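Local coordinates for putative sugar binding protein (Salmonella enterica subsp. enterica serovar Typhimurium, PDB 3KNZ), which probably binds a sugar phosphate or related carbohydrate derivative, as a SIS-domain protein related to the isomerase part of glucosamine-6-phosphate synthase, at residues Leu28-Gln33 against Val166-Leu171; Ile54-Gly59 against Ala99-Ile104; Cys83-Leu88 against Leu111-Ala116; Met277-Pro282 against Pro305-Asn310; Tyr301-Gln306 against Phe316-Asp321. All blocks are in the same frame, centred on the assembly; numbering follows the deposited sequence.

Contact 1: Leu28-Gln33 against Val166-Leu171; sequences LEMLTQ and VLNLML
Met-30 and Leu-167 mark the nearest pass of two helix segments that run roughly parallel, with an angle of 20° between their directions, axes 10.9 Å apart and the two CA atoms separated by 8.2 Å. At that spacing the backbones stay well apart and side chains must fill the gap. Most of the work falls to Met-30, present as selenomethionine. It runs antiparallel alongside Leu-167, with CB of Met-30 3.7 Å and its selenium 4.0 Å from the same methyl, Leu-167 CD2. The Met-30 chain then bends at its last torsion (chi3 60°), which carries CE across the Asn-168 side chain at about a right angle, 3.9 Å from Asn-168 OD1, and within 4.2 Å of Leu-171 CD1. With CG anti to its amide nitrogen (chi1 179°), Leu-167 sends its isobutyl end toward helix 15-32, where the two methyls divide the work: CD2 meets Met-30, and Leu-167 CD1 lies 4.3 Å from Leu-31 CD2.

In the fold, this joins the N-terminal helix 15-32 to helix 161-179 of the SIS domain. The latter helix turns Leu-169 the other way, onto Ala-68 and Met-72 of helix 59-76, while Leu-31 also touches Met-195 of the long helix 185-215.

The one polar side chain in the interface is buried and well supplied with partners: Asn-168 OD1 is hydrogen-bonded to Arg-35 and Asn-168 ND2 to the carbonyl of Leu-146. Beside it, Pro-149 packs against both Met-30 and Asn-168.

Contact 2: Ile54-Gly59 against Ala99-Ile104; sequences ILTGSG and ALVVGI
Val-102 N donates to Ile-54 O at 2.8 Å, and the CA-H of Val-101 leans on the same oxygen, with Val-101 CA 3.4 Å from Ile-54 O. The rest of the parallel pairing follows from there: Ile-54 N gives to Leu-100 O, Thr-56 N to Val-102 O at 3.0 Å, and Ile-104 N to Thr-56 O, the last almost in line with the carbonyl (C=O...N 175°). Where the strands part, a water carries the link on, accepting from Ser-58 N and donating to Ile-104 O at 2.7 Å.

On one face Ile-54 CD1 sits 3.7 Å from Ala-99 CB, with Val-101 CG2 alongside. Leu-55 and Val-102 run next to each other on the other face, Leu-55 CD2 being 3.9 Å from Val-102 CB. Thr-56 has its hydroxyl anti to the backbone nitrogen (chi1 -165°), where OG1 bonds Cys-83 O of the next strand.

These are central neighbours in the parallel sheet of the SIS domain. In GlmS-type relatives the loop after strand 52-56 contributes to the sugar-phosphate site, and the same may hold here; Ser-58 OG bonds Glu-260 of the second subunit. Main-chain bonding thus fixes the strands, leaving the buried side chains almost wholly to apolar packing.

Contact 3: Cys83-Leu88 against Leu111-Ala116; sequences CWPFML and LSTLAA
Pro-85 and Thr-113 bring the two backbones within 5.4 Å, CA to CA, where a short 3-10 turn at residues 85-87 leans against the first two turns of helix 111-122. The 3-10 turn is closed by its own main chain: Met-87 N bonds Trp-84 O, and Leu-88 N bonds Pro-85 O at 2.9 Å.

The proline ring carries the contact. Its CB lies 3.4 Å from Ser-112 O and 3.9 Å from Ala-116 CB, covering one helical turn from the side, while its CG reaches Thr-113 OG1 at 3.5 Å. Ser-112 O is already the acceptor of the helix bond from Ala-116 N, so the proline CB touches an oxygen in use. Thr-113 holds its hydroxyl beside its own backbone nitrogen (chi1 -64°), back toward the start of the helix, where Ser-110 OG is its hydrogen-bond partner. Leu-88 adds a looser apolar touch, its CD1 4.4 Å from Ala-116 CB.

The loop follows strand 80-83 of the SIS domain, and Pro-85 also packs on Thr-56 and Ser-58. The dimer partner lies close: Glu-260 of the second subunit packs on Pro-85, Glu-259 of that subunit on Ser-112, and its Phe-235 ring meets Phe-86.

The segments are therefore held to each other by shape: small Ser-112 and Ala-116 admit the ring closely, and the polar atoms facing it, Ser-112 O and Thr-113 OG1, find their hydrogen bonds within or next to the helix.

Contact 4: Met277-Pro282 against Pro305-Asn310; sequences MLDPQP and PQVENN
Asp-279 and Gln-306 are joined through a single water, which donates to Asp-279 O at 2.9 Å and accepts from Gln-306 N at 2.8 Å. This is the polar link between the two segments.

Next come contacts of proline carbons with oxygens. The Pro-305 ring wedges against two successive carbonyls: Pro-305 CG lies 3.4 Å from Pro-280 O, and Pro-305 CD is 3.5 Å from Asp-279 O, the oxygen that also holds the water. Pro-280 O has a proper donor as well, Asn-320 ND2. Farther out, Gln-306 stretches away from its backbone with an extended chain, and the twist of its amide (chi3 -72°) lets OE1 settle 3.4 Å from Pro-282 CG; both residues are exposed at the surface.

Deeper in, packing is carbon on carbon. Val-307 CG1 meets Asp-279 CB at 3.8 Å, this methyl standing anti to the valine carbonyl carbon (chi1 -59°).

The carboxylate of Asp-279 is answered outside the two segments: OD2 forms a salt bridge with Arg-302, which would be expected to stabilise it as an anion.

Strand 273-278, helix 284-296 and strand 300-304 make a beta-alpha-beta crossover of parallel neighbours, and this contact ties the turns that leave the C-terminal ends of its two strands, at the C-terminal end of the second parallel sheet of the chain.

Contact 5: Tyr301-Gln306 against Phe316-Asp321; sequences YRIGPQ and FPFVND
Gly-304 O receives the N-H of Phe-316, the N lying 3.2 Å from that oxygen, with the donor 39° out of the carbonyl plane and so off the lone-pair direction. Beside it a CA-H...O contact runs the opposite way, Pro-305 CA lying 3.2 Å from Phe-316 O. That oxygen also accepts from Phe-318 N at 2.8 Å, which closes an inverse gamma turn centred on Pro-317.

The connection extends the edge of the second parallel sheet: strand 300-304 borders the short outermost strand 314-315, and the chain that leaves it folds back over the strand's end on its way to helix 326-339. Glu-328 of that helix takes the amides of Val-319 and Asn-320.

Apolar contact centres on the Phe-318 ring. Phe-318 CG stands anti to its carbonyl carbon (chi1 -65°), which swings the ring against residues 303-305. Ile-303 CG2 comes at it obliquely, 3.6 Å from CZ of Phe-318, and Gly-304 CA approaches Phe-318 CE2 at 3.7 Å. At the ring's edge sit Gly-304 O and Pro-305 N, whereas Phe-316 CD2 stands 3.8 Å above the centre of one face.

The Asn-320 amide reaches the Pro-305 ring with its nitrogen, ND2 being 3.4 Å from Pro-305 CG, while its OD1 is held by the hydroxyl of Tyr-329.

How the contacts relate
Contacts 2 and 3 belong to the first parallel five-stranded sheet and its flanks, contacts 4 and 5 to the second; contact 1 packs helix 15-32 on helix 161-179. Contacts 2 and 3, with centres about 8 Å apart, interleave along the chain within the SIS domain range, and strand 99-105 leads directly into helix 111-122. Contact 1 encloses both in sequence and touches contact 2 through Leu-169, against Leu-55 and Ile-104. Contacts 4 and 5 come later, share Pro-305 and Gln-306, and have centres about 6 Å apart. The centres of contacts 3 and 4 are about 38 Å apart, on opposite sides of the chain's centre. Both sheets have strand order 2-1-3-4-5, consistent with a tandem pair of SIS-type units.

Contact 1: Leu28-Gln33 against Val166-Leu171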
# COMPACT_ATOMS: atom_id res chain seq x y z
N LEU A 28 8.55 18.93 22.00
CA LEU A 28 9.08 20.28 22.14
C LEU A 28 10.60 20.24 22.27
O LEU A 28 11.31 21.03 21.64
CB LEU A 28 8.44 20.99 23.34
CG LEU A 28 6.99 21.47 23.18
CD1 LEU A 28 6.32 21.67 24.52
CD2 LEU A 28 6.92 22.73 22.32
N GLU A 29 11.10 19.32 23.09
CA GLU A 29 12.54 19.16 23.28
C GLU A 29 13.26 18.92 21.95
O GLU A 29 14.33 19.46 21.72
CB GLU A 29 12.82 17.99 24.23
CG GLU A 29 12.47 18.29 25.68
CD GLU A 29 12.39 17.05 26.54
OE1 GLU A 29 12.34 15.93 25.98
OE2 GLU A 29 12.34 17.19 27.79
N MSE A 30 12.66 18.11 21.08
CA MSE A 30 13.28 17.79 19.80
C MSE A 30 13.49 19.02 18.92
O MSE A 30 14.43 19.05 18.13
CB MSE A 30 12.47 16.74 19.04
CG MSE A 30 12.56 15.36 19.65
SE MSE A 30 11.62 14.04 18.60
CE MSE A 30 12.59 14.18 16.92
N LEU A 31 12.62 20.01 19.05
CA LEU A 31 12.73 21.24 18.27
C LEU A 31 13.97 22.06 18.62
O LEU A 31 14.49 22.79 17.77
CB LEU A 31 11.52 22.14 18.48
CG LEU A 31 10.16 21.62 18.03
CD1 LEU A 31 9.09 22.67 18.31
CD2 LEU A 31 10.23 21.27 16.55
N THR A 32 14.45 21.95 19.85
CA THR A 32 15.58 22.74 20.30
C THR A 32 16.91 21.98 20.26
O THR A 32 17.95 22.54 20.60
CB THR A 32 15.33 23.26 21.74
OG1 THR A 32 15.38 22.16 22.66
CG2 THR A 32 13.96 23.94 21.82
N GLN A 33 16.89 20.71 19.84
CA GLN A 33 18.11 19.91 19.76
C GLN A 33 18.89 20.22 18.48
O GLN A 33 18.30 20.38 17.41
CB GLN A 33 17.78 18.41 19.75
CG GLN A 33 17.17 17.86 21.04
CD GLN A 33 16.77 16.38 20.92
OE1 GLN A 33 16.94 15.75 19.88
NE2 GLN A 33 16.24 15.82 22.00
N VAL A 166 7.62 10.85 12.95
CA VAL A 166 7.12 11.82 11.98
C VAL A 166 7.88 13.13 12.14
O VAL A 166 8.24 13.75 11.15
CB VAL A 166 5.60 12.06 12.14
CG1 VAL A 166 5.15 13.26 11.27
CG2 VAL A 166 4.81 10.78 11.80
N LEU A 167 8.14 13.54 13.38
CA LEU A 167 8.89 14.78 13.59
C LEU A 167 10.34 14.64 13.11
O LEU A 167 10.87 15.55 12.48
CB LEU A 167 8.84 15.21 15.06
CG LEU A 167 9.62 16.50 15.36
CD1 LEU A 167 9.18 17.62 14.43
CD2 LEU A 167 9.48 16.90 16.84
N ASN A 168 10.95 13.50 13.41
CA ASN A 168 12.32 13.22 12.99
C ASN A 168 12.44 13.39 11.47
O ASN A 168 13.31 14.11 10.98
CB ASN A 168 12.73 11.79 13.40
CG ASN A 168 14.22 11.63 13.59
OD1 ASN A 168 14.84 12.41 14.32
ND2 ASN A 168 14.80 10.60 12.99
N LEU A 169 11.55 12.74 10.72
CA LEU A 169 11.51 12.85 9.25
C LEU A 169 11.34 14.29 8.76
O LEU A 169 11.96 14.69 7.77
CB LEU A 169 10.36 12.01 8.69
CG LEU A 169 10.54 10.50 8.62
CD1 LEU A 169 9.20 9.78 8.60
CD2 LEU A 169 11.40 10.11 7.40
N MSE A 170 10.50 15.06 9.45
CA MSE A 170 10.26 16.46 9.08
C MSE A 170 11.48 17.34 9.34
O MSE A 170 11.76 18.27 8.57
CB MSE A 170 9.03 17.01 9.81
CG MSE A 170 7.71 16.44 9.30
SE MSE A 170 6.19 17.15 10.24
CE MSE A 170 4.76 16.45 9.11
N LEU A 171 12.21 17.05 10.41
CA LEU A 171 13.42 17.81 10.71
C LEU A 171 14.51 17.51 9.66
O LEU A 171 15.30 18.38 9.33
CB LEU A 171 13.93 17.51 12.12
CG LEU A 171 13.00 17.96 13.25
CD1 LEU A 171 13.61 17.59 14.60
CD2 LEU A 171 12.67 19.46 13.17

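Contact 2: Ile54-Gly59 against Ala99-Ile104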
# COMPACT_ATOMS: atom_id res chain seq x y z
N ILE A 54 13.73 7.61 -0.63
CA ILE A 54 12.91 6.41 -0.53
C ILE A 54 12.81 6.06 0.95
O ILE A 54 13.81 5.70 1.56
CB ILE A 54 13.54 5.24 -1.30
CG1 ILE A 54 13.70 5.59 -2.79
CG2 ILE A 54 12.72 3.98 -1.14
CD1 ILE A 54 14.42 4.51 -3.60
N LEU A 55 11.62 6.20 1.52
CA LEU A 55 11.38 5.84 2.93
C LEU A 55 10.79 4.44 2.96
O LEU A 55 9.75 4.19 2.34
CB LEU A 55 10.40 6.81 3.58
CG LEU A 55 10.68 8.30 3.41
CD1 LEU A 55 9.63 9.08 4.18
CD2 LEU A 55 12.08 8.65 3.87
N THR A 56 11.43 3.52 3.67
CA THR A 56 10.94 2.14 3.70
C THR A 56 10.84 1.59 5.12
O THR A 56 11.65 1.90 5.98
CB THR A 56 11.82 1.20 2.86
OG1 THR A 56 11.13 -0.04 2.65
CG2 THR A 56 13.18 0.94 3.55
N GLY A 57 9.82 0.76 5.34
CA GLY A 57 9.56 0.18 6.64
C GLY A 57 8.19 -0.47 6.70
O GLY A 57 7.49 -0.58 5.69
N SER A 58 7.82 -0.88 7.91
CA SER A 58 6.56 -1.58 8.15
C SER A 58 5.80 -1.01 9.33
O SER A 58 6.37 -0.32 10.17
CB SER A 58 6.87 -3.05 8.43
OG SER A 58 7.66 -3.61 7.40
N GLY A 59 4.50 -1.31 9.39
CA GLY A 59 3.66 -0.85 10.51
C GLY A 59 3.78 0.63 10.85
O GLY A 59 3.70 1.48 9.97
N ALA A 99 19.36 7.40 -4.95
CA ALA A 99 18.42 7.79 -3.91
C ALA A 99 19.02 7.72 -2.52
O ALA A 99 20.08 7.12 -2.31
CB ALA A 99 17.20 6.87 -3.95
N LEU A 100 18.34 8.37 -1.59
CA LEU A 100 18.68 8.25 -0.19
C LEU A 100 17.62 7.30 0.35
O LEU A 100 16.45 7.66 0.45
CB LEU A 100 18.60 9.59 0.53
CG LEU A 100 18.68 9.49 2.06
CD1 LEU A 100 20.07 9.05 2.48
CD2 LEU A 100 18.34 10.82 2.69
N VAL A 101 18.02 6.07 0.63
CA VAL A 101 17.09 5.10 1.18
C VAL A 101 17.16 5.17 2.69
O VAL A 101 18.20 4.92 3.28
CB VAL A 101 17.40 3.67 0.69
CG1 VAL A 101 16.55 2.67 1.44
CG2 VAL A 101 17.16 3.57 -0.81
N VAL A 102 16.05 5.55 3.31
CA VAL A 102 15.98 5.66 4.75
C VAL A 102 15.20 4.48 5.31
O VAL A 102 14.02 4.33 5.04
CB VAL A 102 15.29 6.96 5.20
CG1 VAL A 102 15.31 7.07 6.72
CG2 VAL A 102 15.95 8.17 4.56
N GLY A 103 15.88 3.64 6.07
CA GLY A 103 15.24 2.48 6.68
C GLY A 103 14.71 2.93 8.02
O GLY A 103 15.45 3.53 8.80
N ILE A 104 13.43 2.67 8.27
CA ILE A 104 12.78 3.08 9.50
C ILE A 104 12.22 1.90 10.29
O ILE A 104 11.54 1.03 9.74
CB ILE A 104 11.61 4.05 9.21
CG1 ILE A 104 12.04 5.12 8.20
CG2 ILE A 104 11.10 4.68 10.51
CD1 ILE A 104 10.89 5.99 7.74
O HOH W 1 9.78 -0.99 10.27

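Contact 3: Cys83-Leu88 against Leu111-Ala116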
# COMPACT_ATOMS: atom_id res chain seq x y z
N CYS A 83 7.42 2.89 0.66
CA CYS A 83 7.08 1.51 0.33
C CYS A 83 7.62 0.51 1.34
O CYS A 83 8.53 0.82 2.11
CB CYS A 83 7.69 1.15 -1.01
SG CYS A 83 9.46 1.05 -0.87
N TRP A 84 7.06 -0.69 1.30
CA TRP A 84 7.50 -1.77 2.16
C TRP A 84 8.82 -2.31 1.61
O TRP A 84 9.04 -2.30 0.40
CB TRP A 84 6.45 -2.89 2.22
CG TRP A 84 5.13 -2.40 2.64
CD1 TRP A 84 4.78 -1.90 3.86
CD2 TRP A 84 3.94 -2.37 1.84
NE1 TRP A 84 3.45 -1.55 3.86
CE2 TRP A 84 2.91 -1.83 2.64
CE3 TRP A 84 3.66 -2.73 0.52
CZ2 TRP A 84 1.62 -1.64 2.16
CZ3 TRP A 84 2.37 -2.55 0.05
CH2 TRP A 84 1.36 -2.01 0.87
N PRO A 85 9.69 -2.79 2.51
CA PRO A 85 11.01 -3.27 2.11
C PRO A 85 11.04 -4.28 0.95
O PRO A 85 11.92 -4.19 0.10
CB PRO A 85 11.55 -3.91 3.38
CG PRO A 85 10.81 -3.25 4.50
CD PRO A 85 9.46 -2.93 3.96
N PHE A 86 10.09 -5.21 0.90
CA PHE A 86 10.11 -6.24 -0.15
C PHE A 86 9.90 -5.65 -1.54
O PHE A 86 10.30 -6.26 -2.54
CB PHE A 86 9.10 -7.37 0.14
CG PHE A 86 7.65 -6.95 0.04
CD1 PHE A 86 6.98 -7.02 -1.17
CD2 PHE A 86 6.97 -6.50 1.16
CE1 PHE A 86 5.64 -6.63 -1.26
CE2 PHE A 86 5.64 -6.12 1.08
CZ PHE A 86 4.98 -6.18 -0.13
N MSE A 87 9.30 -4.47 -1.60
CA MSE A 87 9.10 -3.77 -2.88
C MSE A 87 10.44 -3.26 -3.42
O MSE A 87 10.57 -3.04 -4.63
CB MSE A 87 8.15 -2.58 -2.71
CG MSE A 87 6.73 -2.94 -2.32
SE MSE A 87 5.79 -3.73 -3.81
CE MSE A 87 5.54 -2.17 -4.93
N LEU A 88 11.41 -3.03 -2.54
CA LEU A 88 12.74 -2.57 -2.96
C LEU A 88 13.65 -3.74 -3.35
O LEU A 88 14.62 -4.05 -2.67
CB LEU A 88 13.42 -1.75 -1.86
CG LEU A 88 12.89 -0.34 -1.69
CD1 LEU A 88 13.60 0.33 -0.52
CD2 LEU A 88 13.08 0.44 -2.99
N LEU A 111 14.57 -7.52 9.79
CA LEU A 111 15.53 -8.08 8.86
C LEU A 111 15.14 -7.63 7.44
O LEU A 111 16.00 -7.48 6.57
CB LEU A 111 15.57 -9.61 8.98
CG LEU A 111 15.93 -10.14 10.37
CD1 LEU A 111 15.90 -11.66 10.37
CD2 LEU A 111 17.29 -9.62 10.85
N SER A 112 13.85 -7.41 7.22
CA SER A 112 13.37 -6.93 5.93
C SER A 112 13.91 -5.55 5.59
O SER A 112 14.42 -5.34 4.49
CB SER A 112 11.84 -6.90 5.89
OG SER A 112 11.31 -8.20 5.74
N THR A 113 13.79 -4.62 6.53
CA THR A 113 14.32 -3.27 6.32
C THR A 113 15.84 -3.32 6.18
O THR A 113 16.41 -2.68 5.30
CB THR A 113 13.90 -2.33 7.44
OG1 THR A 113 12.48 -2.19 7.41
CG2 THR A 113 14.54 -0.95 7.26
N LEU A 114 16.49 -4.09 7.05
CA LEU A 114 17.94 -4.25 6.98
C LEU A 114 18.36 -4.74 5.59
O LEU A 114 19.24 -4.16 4.95
CB LEU A 114 18.43 -5.22 8.07
CG LEU A 114 19.94 -5.50 8.12
CD1 LEU A 114 20.74 -4.21 8.16
CD2 LEU A 114 20.28 -6.38 9.31
N ALA A 115 17.72 -5.82 5.13
CA ALA A 115 18.02 -6.40 3.82
C ALA A 115 17.79 -5.38 2.70
O ALA A 115 18.56 -5.32 1.75
CB ALA A 115 17.17 -7.64 3.59
N ALA A 116 16.74 -4.58 2.82
CA ALA A 116 16.45 -3.57 1.80
C ALA A 116 17.61 -2.57 1.75
O ALA A 116 18.12 -2.25 0.68
CB ALA A 116 15.13 -2.87 2.09

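Contact 4: Met277-Pro282 against Pro305-Asn310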
# COMPACT_ATOMS: atom_id res chain seq x y z
N MSE A 277 -14.74 9.03 11.49
CA MSE A 277 -14.38 9.84 10.35
C MSE A 277 -13.66 11.08 10.84
O MSE A 277 -14.04 11.66 11.86
CB MSE A 277 -15.66 10.23 9.62
CG MSE A 277 -15.49 10.63 8.17
SE MSE A 277 -17.21 11.17 7.41
CE MSE A 277 -18.36 9.86 8.27
N LEU A 278 -12.61 11.46 10.12
CA LEU A 278 -11.84 12.66 10.43
C LEU A 278 -12.30 13.77 9.50
O LEU A 278 -12.22 13.64 8.27
CB LEU A 278 -10.34 12.41 10.25
CG LEU A 278 -9.75 11.27 11.09
CD1 LEU A 278 -8.23 11.14 10.86
CD2 LEU A 278 -10.05 11.49 12.57
N ASP A 279 -12.79 14.86 10.09
CA ASP A 279 -13.25 16.01 9.33
C ASP A 279 -12.45 17.25 9.71
O ASP A 279 -12.91 18.08 10.48
CB ASP A 279 -14.74 16.29 9.58
CG ASP A 279 -15.65 15.23 8.98
OD1 ASP A 279 -15.89 14.20 9.65
OD2 ASP A 279 -16.17 15.47 7.87
N PRO A 280 -11.23 17.39 9.15
CA PRO A 280 -10.44 18.57 9.48
C PRO A 280 -11.11 19.88 9.06
O PRO A 280 -10.93 20.90 9.71
CB PRO A 280 -9.13 18.35 8.70
CG PRO A 280 -9.39 17.24 7.73
CD PRO A 280 -10.53 16.44 8.26
N GLN A 281 -11.90 19.85 8.00
CA GLN A 281 -12.58 21.04 7.53
C GLN A 281 -13.90 20.68 6.85
O GLN A 281 -14.13 19.53 6.51
CB GLN A 281 -11.67 21.79 6.57
CG GLN A 281 -11.14 20.92 5.45
CD GLN A 281 -10.08 21.62 4.64
OE1 GLN A 281 -9.61 22.70 5.01
NE2 GLN A 281 -9.69 21.01 3.52
N PRO A 282 -14.78 21.67 6.67
CA PRO A 282 -16.06 21.37 6.05
C PRO A 282 -15.88 20.72 4.69
O PRO A 282 -15.11 21.22 3.87
CB PRO A 282 -16.71 22.74 5.88
CG PRO A 282 -16.07 23.59 6.90
CD PRO A 282 -14.67 23.09 7.04
N PRO A 305 -13.11 20.26 13.98
CA PRO A 305 -13.45 21.53 14.63
C PRO A 305 -14.88 21.97 14.40
O PRO A 305 -15.46 22.63 15.26
CB PRO A 305 -12.47 22.53 13.99
CG PRO A 305 -12.11 21.93 12.70
CD PRO A 305 -12.14 20.44 12.88
N GLN A 306 -15.47 21.63 13.25
CA GLN A 306 -16.84 22.06 12.97
C GLN A 306 -17.88 20.93 12.89
O GLN A 306 -18.97 21.11 12.37
CB GLN A 306 -16.87 22.95 11.72
CG GLN A 306 -16.36 24.36 12.03
CD GLN A 306 -16.38 25.28 10.83
OE1 GLN A 306 -15.59 25.15 9.90
NE2 GLN A 306 -17.28 26.27 10.87
N VAL A 307 -17.54 19.76 13.42
CA VAL A 307 -18.48 18.65 13.42
C VAL A 307 -19.61 18.98 14.38
O VAL A 307 -19.39 19.64 15.40
CB VAL A 307 -17.81 17.32 13.80
CG1 VAL A 307 -16.68 17.00 12.82
CG2 VAL A 307 -17.29 17.35 15.23
N GLU A 308 -20.82 18.54 14.05
CA GLU A 308 -21.98 18.80 14.90
C GLU A 308 -21.70 18.28 16.30
O GLU A 308 -21.13 17.20 16.48
CB GLU A 308 -23.25 18.16 14.36
CG GLU A 308 -24.48 18.63 15.11
CD GLU A 308 -25.75 17.93 14.68
OE1 GLU A 308 -25.66 16.97 13.89
OE2 GLU A 308 -26.83 18.34 15.15
N ASN A 309 -22.13 19.03 17.30
CA ASN A 309 -21.83 18.70 18.68
C ASN A 309 -22.86 17.79 19.38
O ASN A 309 -23.44 18.18 20.39
CB ASN A 309 -21.62 19.99 19.47
CG ASN A 309 -20.78 19.78 20.71
OD1 ASN A 309 -20.51 18.65 21.12
ND2 ASN A 309 -20.34 20.88 21.31
N ASN A 310 -23.08 16.60 18.82
CA ASN A 310 -23.92 15.58 19.47
C ASN A 310 -22.99 14.84 20.42
O ASN A 310 -21.80 15.17 20.51
CB ASN A 310 -24.53 14.62 18.45
CG ASN A 310 -23.47 13.86 17.64
OD1 ASN A 310 -22.27 13.93 17.92
ND2 ASN A 310 -23.93 13.14 16.63
O HOH W 2 -14.98 20.06 10.95

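Contact 5: Tyr301-Gln306 against Phe316-Asp321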
# COMPACT_ATOMS: atom_id res chain seq x y z
N TYR A 301 -19.08 8.36 14.16
CA TYR A 301 -18.33 9.27 15.04
C TYR A 301 -17.40 10.16 14.22
O TYR A 301 -16.47 9.67 13.59
CB TYR A 301 -17.49 8.45 16.03
CG TYR A 301 -18.28 7.43 16.81
CD1 TYR A 301 -18.56 6.18 16.28
CD2 TYR A 301 -18.75 7.72 18.09
CE1 TYR A 301 -19.29 5.25 16.99
CE2 TYR A 301 -19.48 6.80 18.80
CZ TYR A 301 -19.74 5.57 18.25
OH TYR A 301 -20.46 4.64 18.97
N ARG A 302 -17.66 11.46 14.24
CA ARG A 302 -16.89 12.41 13.46
C ARG A 302 -15.98 13.26 14.35
O ARG A 302 -16.39 13.70 15.41
CB ARG A 302 -17.84 13.28 12.62
CG ARG A 302 -18.57 12.49 11.53
CD ARG A 302 -19.78 13.20 10.94
NE ARG A 302 -19.45 14.42 10.19
CZ ARG A 302 -19.11 14.44 8.91
NH1 ARG A 302 -19.02 13.33 8.21
NH2 ARG A 302 -18.83 15.59 8.31
N ILE A 303 -14.75 13.47 13.89
CA ILE A 303 -13.76 14.23 14.63
C ILE A 303 -13.30 15.43 13.84
O ILE A 303 -12.74 15.29 12.76
CB ILE A 303 -12.51 13.37 14.92
CG1 ILE A 303 -12.88 12.14 15.75
CG2 ILE A 303 -11.45 14.20 15.62
CD1 ILE A 303 -11.79 11.07 15.78
N GLY A 304 -13.54 16.62 14.37
CA GLY A 304 -13.13 17.85 13.69
C GLY A 304 -13.53 19.09 14.46
O GLY A 304 -14.21 18.99 15.48
N PRO A 305 -13.11 20.26 13.98
CA PRO A 305 -13.45 21.53 14.63
C PRO A 305 -14.88 21.97 14.40
O PRO A 305 -15.46 22.63 15.26
CB PRO A 305 -12.47 22.53 13.99
CG PRO A 305 -12.11 21.93 12.70
CD PRO A 305 -12.14 20.44 12.88
N GLN A 306 -15.47 21.63 13.25
CA GLN A 306 -16.84 22.06 12.97
C GLN A 306 -17.88 20.93 12.89
O GLN A 306 -18.97 21.11 12.37
CB GLN A 306 -16.87 22.95 11.72
CG GLN A 306 -16.36 24.36 12.03
CD GLN A 306 -16.38 25.28 10.83
OE1 GLN A 306 -15.59 25.15 9.90
NE2 GLN A 306 -17.28 26.27 10.87
N PHE A 316 -13.77 19.70 18.58
CA PHE A 316 -12.66 20.26 19.32
C PHE A 316 -11.92 21.30 18.49
O PHE A 316 -11.74 21.13 17.29
CB PHE A 316 -11.72 19.12 19.73
CG PHE A 316 -10.45 19.59 20.40
CD1 PHE A 316 -10.40 19.74 21.78
CD2 PHE A 316 -9.32 19.87 19.65
CE1 PHE A 316 -9.23 20.17 22.40
CE2 PHE A 316 -8.15 20.29 20.26
CZ PHE A 316 -8.11 20.44 21.64
N PRO A 317 -11.48 22.39 19.13
CA PRO A 317 -10.78 23.46 18.41
C PRO A 317 -9.34 23.11 18.01
O PRO A 317 -8.40 23.64 18.57
CB PRO A 317 -10.79 24.61 19.42
CG PRO A 317 -10.83 23.95 20.75
CD PRO A 317 -11.65 22.71 20.56
N PHE A 318 -9.18 22.22 17.04
CA PHE A 318 -7.85 21.84 16.58
C PHE A 318 -7.11 23.04 16.04
O PHE A 318 -7.73 23.95 15.50
CB PHE A 318 -7.93 20.82 15.44
CG PHE A 318 -8.51 19.50 15.85
CD1 PHE A 318 -7.68 18.48 16.27
CD2 PHE A 318 -9.87 19.28 15.80
CE1 PHE A 318 -8.21 17.26 16.65
CE2 PHE A 318 -10.40 18.07 16.17
CZ PHE A 318 -9.57 17.05 16.60
N VAL A 319 -5.79 23.03 16.17
CA VAL A 319 -4.95 24.06 15.57
C VAL A 319 -5.13 23.96 14.05
O VAL A 319 -5.14 24.97 13.36
CB VAL A 319 -3.47 23.89 15.98
CG1 VAL A 319 -2.55 24.79 15.15
CG2 VAL A 319 -3.30 24.19 17.47
N ASN A 320 -5.30 22.73 13.55
CA ASN A 320 -5.51 22.48 12.11
C ASN A 320 -4.46 23.01 11.14
O ASN A 320 -4.78 23.41 10.03
CB ASN A 320 -6.90 22.96 11.65
CG ASN A 320 -7.91 21.83 11.55
OD1 ASN A 320 -7.61 20.68 11.84
ND2 ASN A 320 -9.10 22.16 11.11
N ASP A 321 -3.20 23.01 11.58
CA ASP A 321 -2.11 23.41 10.71
C ASP A 321 -2.11 22.45 9.53
O ASP A 321 -2.20 21.23 9.72
CB ASP A 321 -0.80 23.33 11.50
CG ASP A 321 0.37 23.90 10.75
OD1 ASP A 321 0.72 23.35 9.68
OD2 ASP A 321 0.96 24.87 11.25